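Local atomic coordinates of SusD-like carbohydrate binding protein BF1063 (Bacteroides fragilis NCTC 9343, PDB entry 3I4G), a protein that probably binds carbohydrate at the outer membrane of Bacteroides fragilis, as expected of a member of the SusD family. Residues Ser95-Leu106 with Ala125-Leu136; Asp314-Thr322 with Val417-Met425. All coordinates share one frame; numbering follows the deposited sequence. Where two conformers were deposited one is given.

Contact 1 (Ser95-Leu106 with Ala125-Leu136); sequences SYKRIGYCNRFL and ARFLRATQYFYL. With EDO (1,2-ethanediol), chain G.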
loop_
_atom_site.group_PDB
_atom_site.type_symbol
_atom_site.label_atom_id
_atom_site.label_comp_id
_atom_site.label_asym_id
_atom_site.label_seq_id
_atom_site.Cartn_x
_atom_site.Cartn_y
_atom_site.Cartn_z
ATOM N N SER A 95 4.662 -15.724 1.908
ATOM C CA SER A 95 5.120 -15.697 0.511
ATOM C C SER A 95 5.444 -17.087 0.022
ATOM O O SER A 95 4.957 -17.527 -1.015
ATOM C CB SER A 95 6.360 -14.829 0.358
ATOM O OG SER A 95 6.115 -13.459 0.719
ATOM N N TYR A 96 6.307 -17.778 0.753
ATOM C CA TYR A 96 6.766 -19.110 0.325
ATOM C C TYR A 96 5.665 -20.139 0.426
ATOM O O TYR A 96 5.660 -21.118 -0.344
ATOM C CB TYR A 96 8.078 -19.490 1.052
ATOM C CG TYR A 96 9.277 -18.841 0.402
ATOM C CD1 TYR A 96 9.693 -19.240 -0.857
ATOM C CD2 TYR A 96 9.979 -17.804 1.011
ATOM C CE1 TYR A 96 10.787 -18.625 -1.504
ATOM C CE2 TYR A 96 11.061 -17.211 0.413
ATOM C CZ TYR A 96 11.469 -17.623 -0.853
ATOM O OH TYR A 96 12.578 -17.049 -1.458
ATOM N N LYS A 97 4.719 -19.963 1.331
ATOM C CA LYS A 97 3.551 -20.860 1.375
ATOM C C LYS A 97 2.758 -20.704 0.070
ATOM O O LYS A 97 2.443 -21.704 -0.587
ATOM C CB LYS A 97 2.659 -20.592 2.578
ATOM C CG LYS A 97 1.571 -21.621 2.795
ATOM C CD LYS A 97 0.962 -21.542 4.178
ATOM C CE LYS A 97 0.035 -22.733 4.450
ATOM N N ARG A 98 2.443 -19.473 -0.340
ATOM C CA ARG A 98 1.716 -19.289 -1.563
ATOM C C ARG A 98 2.553 -19.771 -2.762
ATOM O O ARG A 98 2.015 -20.457 -3.632
ATOM C CB ARG A 98 1.317 -17.831 -1.781
ATOM C CG ARG A 98 0.734 -17.695 -3.152
ATOM C CD ARG A 98 0.243 -16.358 -3.518
ATOM N NE ARG A 98 -1.054 -16.031 -2.953
ATOM C CZ ARG A 98 -1.255 -15.118 -2.029
ATOM N NH1 ARG A 98 -0.244 -14.554 -1.408
ATOM N NH2 ARG A 98 -2.485 -14.816 -1.678
ATOM N N ILE A 99 3.849 -19.481 -2.789
ATOM C CA ILE A 99 4.700 -19.937 -3.877
ATOM C C ILE A 99 4.625 -21.454 -3.992
ATOM O O ILE A 99 4.462 -21.986 -5.098
ATOM C CB ILE A 99 6.138 -19.453 -3.668
ATOM C CG1 ILE A 99 6.225 -17.931 -3.919
ATOM C CG2 ILE A 99 7.132 -20.226 -4.588
ATOM C CD1 ILE A 99 7.497 -17.302 -3.324
ATOM N N GLY A 100 4.714 -22.150 -2.872
ATOM C CA GLY A 100 4.675 -23.614 -2.932
ATOM C C GLY A 100 3.366 -24.126 -3.456
ATOM O O GLY A 100 3.361 -25.052 -4.267
ATOM N N TYR A 101 2.242 -23.536 -3.044
ATOM C CA TYR A 101 0.953 -23.960 -3.586
ATOM C C TYR A 101 0.852 -23.608 -5.077
ATOM O O TYR A 101 0.283 -24.396 -5.845
ATOM C CB TYR A 101 -0.202 -23.380 -2.783
ATOM C CG TYR A 101 -0.384 -24.063 -1.442
ATOM C CD1 TYR A 101 -0.722 -25.426 -1.383
ATOM C CD2 TYR A 101 -0.266 -23.373 -0.263
ATOM C CE1 TYR A 101 -0.896 -26.066 -0.157
ATOM C CE2 TYR A 101 -0.465 -24.006 0.971
ATOM C CZ TYR A 101 -0.764 -25.334 1.012
ATOM O OH TYR A 101 -0.958 -25.937 2.245
ATOM N N CYS A 102 1.386 -22.474 -5.517
ATOM C CA CYS A 102 1.372 -22.150 -6.936
ATOM C C CYS A 102 2.180 -23.154 -7.721
ATOM O O CYS A 102 1.783 -23.577 -8.832
ATOM C CB CYS A 102 1.936 -20.752 -7.207
ATOM S SG CYS A 102 0.889 -19.358 -6.661
ATOM N N ASN A 103 3.317 -23.550 -7.169
ATOM C CA ASN A 103 4.171 -24.541 -7.841
ATOM C C ASN A 103 3.455 -25.870 -7.986
ATOM O O ASN A 103 3.542 -26.522 -9.055
ATOM C CB ASN A 103 5.535 -24.674 -7.132
ATOM C CG ASN A 103 6.379 -23.424 -7.285
ATOM O OD1 ASN A 103 6.111 -22.593 -8.154
ATOM N ND2 ASN A 103 7.424 -23.293 -6.451
ATOM N N ARG A 104 2.756 -26.305 -6.948
ATOM C CA ARG A 104 2.017 -27.555 -7.049
ATOM C C ARG A 104 0.880 -27.427 -8.063
ATOM O O ARG A 104 0.638 -28.353 -8.850
ATOM C CB ARG A 104 1.505 -27.988 -5.672
ATOM C CG ARG A 104 2.626 -28.454 -4.768
ATOM C CD ARG A 104 2.092 -28.942 -3.442
ATOM N NE ARG A 104 3.175 -29.335 -2.553
ATOM N N PHE A 105 0.188 -26.298 -8.060
ATOM C CA PHE A 105 -0.877 -26.069 -9.020
ATOM C C PHE A 105 -0.372 -26.133 -10.452
ATOM O O PHE A 105 -0.991 -26.815 -11.287
ATOM C CB PHE A 105 -1.494 -24.689 -8.765
ATOM C CG PHE A 105 -2.643 -24.349 -9.682
ATOM C CD1 PHE A 105 -2.443 -23.797 -10.942
ATOM C CD2 PHE A 105 -3.947 -24.529 -9.257
ATOM C CE1 PHE A 105 -3.523 -23.468 -11.761
ATOM C CE2 PHE A 105 -5.021 -24.218 -10.092
ATOM C CZ PHE A 105 -4.804 -23.689 -11.330
ATOM N N LEU A 106 0.751 -25.473 -10.720
ATOM C CA LEU A 106 1.308 -25.390 -12.075
ATOM C C LEU A 106 1.769 -26.745 -12.549
ATOM O O LEU A 106 1.604 -27.067 -13.737
ATOM C CB LEU A 106 2.409 -24.341 -12.113
ATOM C CG LEU A 106 1.885 -22.904 -12.058
ATOM C CD1 LEU A 106 3.012 -21.943 -11.707
ATOM C CD2 LEU A 106 1.164 -22.534 -13.406
ATOM N N ALA A 125 -2.160 -18.380 -11.878
ATOM C CA ALA A 125 -1.197 -18.944 -10.938
ATOM C C ALA A 125 0.182 -18.342 -11.122
ATOM O O ALA A 125 0.886 -18.065 -10.134
ATOM C CB ALA A 125 -1.135 -20.476 -11.075
ATOM N N ARG A 126 0.586 -18.113 -12.368
ATOM C CA ARG A 126 1.889 -17.484 -12.607
ATOM C C ARG A 126 1.918 -16.035 -12.118
ATOM O O ARG A 126 2.907 -15.586 -11.560
ATOM C CB ARG A 126 2.289 -17.571 -14.085
ATOM C CG ARG A 126 2.563 -19.012 -14.537
ATOM C CD ARG A 126 2.821 -19.064 -16.019
ATOM N NE ARG A 126 4.151 -18.600 -16.347
ATOM C CZ ARG A 126 4.638 -18.586 -17.586
ATOM N NH1 ARG A 126 3.873 -18.919 -18.613
ATOM N NH2 ARG A 126 5.886 -18.216 -17.801
ATOM N N PHE A 127 0.834 -15.311 -12.344
ATOM C CA PHE A 127 0.741 -13.943 -11.840
ATOM C C PHE A 127 0.882 -13.925 -10.340
ATOM O O PHE A 127 1.679 -13.181 -9.791
ATOM C CB PHE A 127 -0.595 -13.320 -12.240
ATOM C CG PHE A 127 -0.909 -12.040 -11.496
ATOM C CD1 PHE A 127 -0.302 -10.849 -11.858
ATOM C CD2 PHE A 127 -1.804 -12.041 -10.439
ATOM C CE1 PHE A 127 -0.586 -9.674 -11.171
ATOM C CE2 PHE A 127 -2.083 -10.851 -9.765
ATOM C CZ PHE A 127 -1.460 -9.674 -10.139
ATOM N N LEU A 128 0.102 -14.752 -9.662
ATOM C CA LEU A 128 0.123 -14.797 -8.204
ATOM C C LEU A 128 1.500 -15.195 -7.674
ATOM O O LEU A 128 2.008 -14.555 -6.750
ATOM C CB LEU A 128 -0.965 -15.730 -7.674
ATOM C CG LEU A 128 -2.383 -15.225 -7.875
ATOM C CD1 LEU A 128 -3.389 -16.329 -7.575
ATOM C CD2 LEU A 128 -2.692 -13.952 -7.007
ATOM N N ARG A 129 2.132 -16.206 -8.265
ATOM C CA ARG A 129 3.457 -16.606 -7.828
ATOM C C ARG A 129 4.457 -15.475 -8.035
ATOM O O ARG A 129 5.294 -15.177 -7.160
ATOM C CB ARG A 129 3.893 -17.863 -8.599
ATOM C CG ARG A 129 5.311 -18.300 -8.257
ATOM C CD ARG A 129 5.715 -19.588 -8.984
ATOM N NE ARG A 129 5.785 -19.421 -10.424
ATOM C CZ ARG A 129 6.199 -20.372 -11.260
ATOM N NH1 ARG A 129 6.578 -21.550 -10.807
ATOM N NH2 ARG A 129 6.253 -20.130 -12.549
ATOM N N ALA A 130 4.397 -14.835 -9.187
ATOM C CA ALA A 130 5.328 -13.760 -9.471
ATOM C C ALA A 130 5.168 -12.550 -8.551
ATOM O O ALA A 130 6.178 -11.925 -8.201
ATOM C CB ALA A 130 5.235 -13.325 -10.918
ATOM N N THR A 131 3.943 -12.252 -8.133
ATOM C CA THR A 131 3.778 -11.164 -7.189
ATOM C C THR A 131 4.524 -11.459 -5.896
ATOM O O THR A 131 5.077 -10.555 -5.299
ATOM C CB THR A 131 2.325 -10.798 -6.837
ATOM O OG1 THR A 131 1.667 -11.880 -6.166
ATOM C CG2 THR A 131 1.533 -10.318 -8.045
ATOM N N GLN A 132 4.585 -12.705 -5.461
ATOM C CA GLN A 132 5.292 -13.004 -4.216
ATOM C C GLN A 132 6.769 -12.745 -4.366
ATOM O O GLN A 132 7.375 -12.170 -3.470
ATOM C CB GLN A 132 5.031 -14.457 -3.792
ATOM C CG GLN A 132 3.556 -14.815 -3.680
ATOM C CD GLN A 132 2.793 -13.895 -2.759
ATOM O OE1 GLN A 132 2.836 -14.053 -1.541
ATOM N NE2 GLN A 132 2.061 -12.931 -3.339
ATOM N N TYR A 133 7.366 -13.170 -5.483
ATOM C CA TYR A 133 8.772 -12.901 -5.725
ATOM C C TYR A 133 9.024 -11.389 -5.888
ATOM O O TYR A 133 10.064 -10.913 -5.499
ATOM C CB TYR A 133 9.289 -13.714 -6.923
ATOM C CG TYR A 133 9.498 -15.147 -6.545
ATOM C CD1 TYR A 133 10.500 -15.488 -5.662
ATOM C CD2 TYR A 133 8.667 -16.158 -7.025
ATOM C CE1 TYR A 133 10.687 -16.791 -5.274
ATOM C CE2 TYR A 133 8.876 -17.482 -6.669
ATOM C CZ TYR A 133 9.878 -17.778 -5.784
ATOM O OH TYR A 133 10.125 -19.111 -5.351
ATOM N N PHE A 134 8.073 -10.646 -6.456
ATOM C CA PHE A 134 8.189 -9.208 -6.591
ATOM C C PHE A 134 8.344 -8.550 -5.226
ATOM O O PHE A 134 9.244 -7.723 -5.037
ATOM C CB PHE A 134 6.951 -8.654 -7.348
ATOM C CG PHE A 134 6.791 -7.168 -7.220
ATOM C CD1 PHE A 134 7.465 -6.299 -8.045
ATOM C CD2 PHE A 134 5.987 -6.639 -6.229
ATOM C CE1 PHE A 134 7.358 -4.958 -7.888
ATOM C CE2 PHE A 134 5.861 -5.279 -6.069
ATOM C CZ PHE A 134 6.562 -4.446 -6.903
ATOM N N TYR A 135 7.501 -8.907 -4.291
ATOM C CA TYR A 135 7.620 -8.344 -2.954
ATOM C C TYR A 135 8.853 -8.881 -2.187
ATOM O O TYR A 135 9.560 -8.115 -1.551
ATOM C CB TYR A 135 6.334 -8.562 -2.158
ATOM C CG TYR A 135 5.141 -7.808 -2.658
ATOM C CD1 TYR A 135 5.058 -6.436 -2.484
ATOM C CD2 TYR A 135 4.075 -8.445 -3.255
ATOM C CE1 TYR A 135 3.964 -5.736 -2.958
ATOM C CE2 TYR A 135 2.994 -7.759 -3.733
ATOM C CZ TYR A 135 2.957 -6.395 -3.583
ATOM O OH TYR A 135 1.859 -5.699 -4.034
ATOM N N LEU A 136 9.141 -10.176 -2.279
ATOM C CA LEU A 136 10.378 -10.678 -1.674
ATOM C C LEU A 136 11.601 -9.944 -2.190
ATOM O O LEU A 136 12.500 -9.566 -1.433
ATOM C CB LEU A 136 10.510 -12.168 -1.907
ATOM C CG LEU A 136 9.531 -13.087 -1.185
ATOM C CD1 LEU A 136 9.625 -14.464 -1.789
ATOM C CD2 LEU A 136 9.817 -13.107 0.301
HETATM C C1 EDO G . -4.687 -11.888 0.279
HETATM O O1 EDO G . -3.998 -13.166 0.247
HETATM C C2 EDO G . -5.883 -11.888 -0.628
HETATM O O2 EDO G . -5.474 -12.121 -1.991
#
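Ser-95 meets Leu-136 through its hydroxyl, OG lying 3.7 Å from CD2, while that oxygen is hydrogen-bonded to Tyr-91 and Trp-47. Tyr-96 offers a ring face to the other methyl of the same leucine: Leu-136 CD1 stands over the face, 4.1 Å from the Tyr-96 ring centroid, a CH-pi contact. Arg-98 runs extended from the backbone, CG anti to N (chi1 172°), and bends at chi3. Its CD thereby packs on the Gln-132 amide carbon, and NH1 gives a weak bond to Gln-132 OE1 at 3.1 Å. The guanidinium has firmer partners in Asp-46, by a salt bridge, and in 1,2-ethanediol, whose O1 is 3.0 Å from Arg-98 NH2. Gln-132 NE2, in turn, donates to Thr-131 OG1. Ile-99 is a knob in the hole formed by Arg-129, Gln-132, Tyr-133 and Leu-136, its CD1 over the Tyr-133 ring face, 3.7 Å from the centroid. Cys-102 CB rests against Arg-129 CB. Asn-103 OD1 accepts from Arg-129 NH1 at 2.9 Å, nearly straight at the hydrogen (160°), the donor tilted from the carbonyl plane. Leu-106 covers one face of that guanidinium with CD1, 3.6 Å from Arg-129 CZ, and turns CD2 to Ala-125. The segment axes approach to 9.1 Å, roughly antiparallel at 152°, as in the helical hairpins of TPR-like folds. Helix 21-33 packs beside both through Leu-31, which touches Phe-105, Ala-125 and Leu-128; helix 163-180 flanks 125-136, its Glu-173 bridging to Arg-126 and Arg-129.

Contact 2 (Asp314-Thr322 with Val417-Met425); sequences DRDPRLDYT and VRGRASVNM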
loop_
_atom_site.group_PDB
_atom_site.type_symbol
_atom_site.label_atom_id
_atom_site.label_comp_id
_atom_site.label_asym_id
_atom_site.label_seq_id
_atom_site.Cartn_x
_atom_site.Cartn_y
_atom_site.Cartn_z
ATOM N N ASP A 314 -9.099 24.982 2.770
ATOM C CA ASP A 314 -8.271 25.629 1.739
ATOM C C ASP A 314 -7.086 24.733 1.344
ATOM O O ASP A 314 -6.079 25.199 0.826
ATOM C CB ASP A 314 -7.793 27.028 2.161
ATOM C CG ASP A 314 -7.589 27.967 0.978
ATOM O OD1 ASP A 314 -7.679 27.517 -0.183
ATOM O OD2 ASP A 314 -7.388 29.187 1.228
ATOM N N ARG A 315 -7.238 23.422 1.551
ATOM C CA ARG A 315 -6.246 22.452 1.147
ATOM C C ARG A 315 -6.802 21.506 0.108
ATOM O O ARG A 315 -8.007 21.327 -0.017
ATOM C CB ARG A 315 -5.763 21.605 2.345
ATOM C CG ARG A 315 -5.178 22.412 3.509
ATOM C CD ARG A 315 -3.830 23.080 3.190
ATOM N NE ARG A 315 -2.732 22.112 3.063
ATOM C CZ ARG A 315 -2.179 21.462 4.072
ATOM N NH1 ARG A 315 -2.614 21.630 5.312
ATOM N NH2 ARG A 315 -1.212 20.599 3.837
ATOM N N ASP A 316 -5.884 20.856 -0.603
ATOM C CA ASP A 316 -6.213 19.783 -1.550
ATOM C C ASP A 316 -7.353 18.950 -0.941
ATOM O O ASP A 316 -7.236 18.503 0.197
ATOM C CB ASP A 316 -4.961 18.945 -1.756
ATOM C CG ASP A 316 -5.062 17.946 -2.907
ATOM O OD1 ASP A 316 -6.065 17.223 -3.022
ATOM O OD2 ASP A 316 -4.065 17.843 -3.638
ATOM N N PRO A 317 -8.447 18.715 -1.696
ATOM C CA PRO A 317 -9.548 17.926 -1.164
ATOM C C PRO A 317 -9.122 16.547 -0.700
ATOM O O PRO A 317 -9.790 15.983 0.181
ATOM C CB PRO A 317 -10.539 17.836 -2.352
ATOM C CG PRO A 317 -10.252 19.038 -3.141
ATOM C CD PRO A 317 -8.768 19.252 -3.027
ATOM N N ARG A 318 -8.029 16.011 -1.259
ATOM C CA ARG A 318 -7.585 14.666 -0.831
ATOM C C ARG A 318 -7.138 14.617 0.615
ATOM O O ARG A 318 -7.118 13.510 1.181
ATOM C CB ARG A 318 -6.472 14.148 -1.754
ATOM C CG ARG A 318 -7.012 13.801 -3.129
ATOM C CD ARG A 318 -5.935 13.520 -4.124
ATOM N NE ARG A 318 -5.250 14.758 -4.528
ATOM C CZ ARG A 318 -4.287 14.822 -5.434
ATOM N NH1 ARG A 318 -3.888 13.743 -6.083
ATOM N NH2 ARG A 318 -3.722 15.999 -5.698
ATOM N N LEU A 319 -6.821 15.770 1.231
ATOM C CA LEU A 319 -6.451 15.740 2.647
ATOM C C LEU A 319 -7.646 15.293 3.473
ATOM O O LEU A 319 -7.598 14.258 4.125
ATOM C CB LEU A 319 -5.960 17.115 3.066
ATOM C CG LEU A 319 -5.356 17.297 4.457
ATOM C CD1 LEU A 319 -4.580 18.623 4.480
ATOM C CD2 LEU A 319 -6.407 17.243 5.583
ATOM N N ASP A 320 -8.763 16.025 3.390
ATOM C CA ASP A 320 -9.946 15.613 4.133
ATOM C C ASP A 320 -10.488 14.278 3.639
ATOM O O ASP A 320 -11.106 13.559 4.430
ATOM C CB ASP A 320 -11.045 16.715 4.079
ATOM C CG ASP A 320 -10.803 17.860 5.044
ATOM O OD1 ASP A 320 -10.279 17.588 6.157
ATOM O OD2 ASP A 320 -11.192 19.020 4.703
ATOM N N TYR A 321 -10.285 13.910 2.378
ATOM C CA TYR A 321 -10.747 12.577 1.952
ATOM C C TYR A 321 -9.959 11.438 2.606
ATOM O O TYR A 321 -10.470 10.356 2.784
ATOM C CB TYR A 321 -10.636 12.368 0.446
ATOM C CG TYR A 321 -11.475 13.297 -0.418
ATOM C CD1 TYR A 321 -12.662 13.815 0.026
ATOM C CD2 TYR A 321 -11.114 13.563 -1.742
ATOM C CE1 TYR A 321 -13.449 14.648 -0.788
ATOM C CE2 TYR A 321 -11.870 14.394 -2.556
ATOM C CZ TYR A 321 -13.029 14.932 -2.070
ATOM O OH TYR A 321 -13.832 15.767 -2.851
ATOM N N THR A 322 -8.715 11.707 2.962
ATOM C CA THR A 322 -7.792 10.661 3.412
ATOM C C THR A 322 -7.586 10.570 4.908
ATOM O O THR A 322 -7.457 9.441 5.435
ATOM C CB THR A 322 -6.455 10.854 2.702
ATOM O OG1 THR A 322 -6.696 10.823 1.273
ATOM C CG2 THR A 322 -5.461 9.756 3.034
ATOM N N VAL A 417 -5.071 12.864 -13.158
ATOM C CA VAL A 417 -5.181 12.522 -11.740
ATOM C C VAL A 417 -5.602 13.745 -10.949
ATOM O O VAL A 417 -6.590 13.707 -10.204
ATOM C CB VAL A 417 -3.857 11.977 -11.212
ATOM C CG1 VAL A 417 -3.889 11.748 -9.719
ATOM C CG2 VAL A 417 -3.545 10.660 -11.935
ATOM N N ARG A 418 -4.955 14.870 -11.185
ATOM C CA ARG A 418 -5.330 16.097 -10.469
ATOM C C ARG A 418 -6.705 16.644 -10.870
ATOM O O ARG A 418 -7.399 17.294 -10.076
ATOM C CB ARG A 418 -4.281 17.179 -10.680
ATOM C CG ARG A 418 -2.971 16.867 -9.974
ATOM C CD ARG A 418 -1.862 17.826 -10.306
ATOM N NE ARG A 418 -2.096 19.182 -9.832
ATOM C CZ ARG A 418 -1.840 19.620 -8.597
ATOM N NH1 ARG A 418 -1.421 18.796 -7.635
ATOM N NH2 ARG A 418 -2.081 20.890 -8.314
ATOM N N GLY A 419 -7.075 16.401 -12.116
ATOM C CA GLY A 419 -8.316 16.892 -12.700
ATOM C C GLY A 419 -9.549 16.086 -12.398
ATOM O O GLY A 419 -10.633 16.452 -12.811
ATOM N N ARG A 420 -9.391 14.990 -11.658
ATOM C CA ARG A 420 -10.495 14.200 -11.193
ATOM C C ARG A 420 -11.562 15.144 -10.652
ATOM O O ARG A 420 -11.231 16.044 -9.877
ATOM C CB ARG A 420 -9.963 13.254 -10.081
ATOM C CG ARG A 420 -10.949 12.281 -9.571
ATOM C CD ARG A 420 -10.514 11.673 -8.265
ATOM N NE ARG A 420 -9.251 10.944 -8.331
ATOM C CZ ARG A 420 -9.144 9.675 -8.704
ATOM N NH1 ARG A 420 -10.176 8.991 -9.154
ATOM N NH2 ARG A 420 -7.952 9.090 -8.685
ATOM N N ALA A 421 -12.833 14.978 -10.992
ATOM C CA ALA A 421 -13.849 15.983 -10.606
ATOM C C ALA A 421 -13.935 16.307 -9.125
ATOM O O ALA A 421 -14.162 17.461 -8.738
ATOM C CB ALA A 421 -15.225 15.537 -11.106
ATOM N N SER A 422 -13.771 15.292 -8.283
ATOM C CA SER A 422 -13.847 15.474 -6.836
ATOM C C SER A 422 -12.587 16.104 -6.242
ATOM O O SER A 422 -12.552 16.401 -5.051
ATOM C CB SER A 422 -14.110 14.137 -6.152
ATOM O OG SER A 422 -13.088 13.184 -6.454
ATOM N N VAL A 423 -11.540 16.286 -7.045
ATOM C CA VAL A 423 -10.283 16.847 -6.579
ATOM C C VAL A 423 -10.052 18.187 -7.267
ATOM O O VAL A 423 -9.880 19.215 -6.591
ATOM C CB VAL A 423 -9.154 15.805 -6.802
ATOM C CG1 VAL A 423 -7.782 16.398 -6.506
ATOM C CG2 VAL A 423 -9.393 14.543 -5.962
ATOM N N ASN A 424 -9.997 18.157 -8.596
ATOM C CA ASN A 424 -9.979 19.377 -9.412
ATOM C C ASN A 424 -8.884 20.364 -9.012
ATOM O O ASN A 424 -9.127 21.560 -8.805
ATOM C CB ASN A 424 -11.341 20.048 -9.381
ATOM C CG ASN A 424 -11.477 21.131 -10.432
ATOM O OD1 ASN A 424 -11.001 20.959 -11.552
ATOM N ND2 ASN A 424 -12.130 22.231 -10.072
HETATM N N MSE A 425 -7.678 19.832 -8.882
HETATM C CA MSE A 425 -6.525 20.651 -8.540
HETATM C C MSE A 425 -5.876 21.251 -9.798
HETATM O O MSE A 425 -5.963 20.660 -10.864
HETATM C CB MSE A 425 -5.532 19.825 -7.729
HETATM C CG MSE A 425 -6.028 19.563 -6.318
HETATM SE SE MSE A 425 -6.028 21.172 -5.172
HETATM C CE MSE A 425 -4.147 21.291 -4.947
#
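The guanidinium of Arg-318 has Val-423 CG1 over one face, 3.6 Å from NE, and the carboxylate of Asp-316 along an edge. That grip is side-on: NE reaches Asp-316 OD1 at 3.0 Å with an almost linear N-H (174°), while NH2 reaches the syn lone pair of Asp-316 OD2 at 2.8 Å. Near the same plane Arg-418 NH1 approaches Arg-318 NH2 to 4.1 Å, the two guanidinium planes 65° apart. Glu-443 forms salt bridges with both arginines, which probably offsets the like charges. Tyr-321 brings its ring edge to the other segment, and its OH donates to the backbone oxygen of Ser-422 at 2.6 Å, in the carbonyl plane on a lone pair; Pro-317 O lies over one ring face. Alongside, Pro-317 CG packs 3.5 Å from Val-423 O, and the selenium of Met-425, a selenomethionine, touches Pro-317 CD. Bends at chi2 and chi3 fold this side chain back, placing its CE 3.7 Å from Asp-316 OD2. Asp-316 is also the N-cap of helix 317-322, OD1 accepting from Arg-318 N as well as NE. One carboxylate therefore fixes both the helix start and the arginine's rotation. This N-capped short helix docks on the loop following helix 414-418, a buried packing joint within the SusD-family region, with Glu-443 and Glu-447 of helix 433-447 as acidic partners of Arg-318.

Contacts 1 and 2 lie on opposite sides of the chain's centre, each about 19 Å from it, with their own centres 37 Å apart. Their nearest atoms are about 18 Å apart, so neither touches the other. Along the sequence they follow in series, 95-106 with 125-136 closing before 314-322 with 417-425 opens. The first joins two long helices only 19 residues apart at their closest ends; the second spans 95 residues and sets a short helix against a loop. Both are buried, and in both arginines find acidic partners beyond the segments. Ethanediol at contact 1, probably from the crystallisation liquor, does not by itself identify a sugar site.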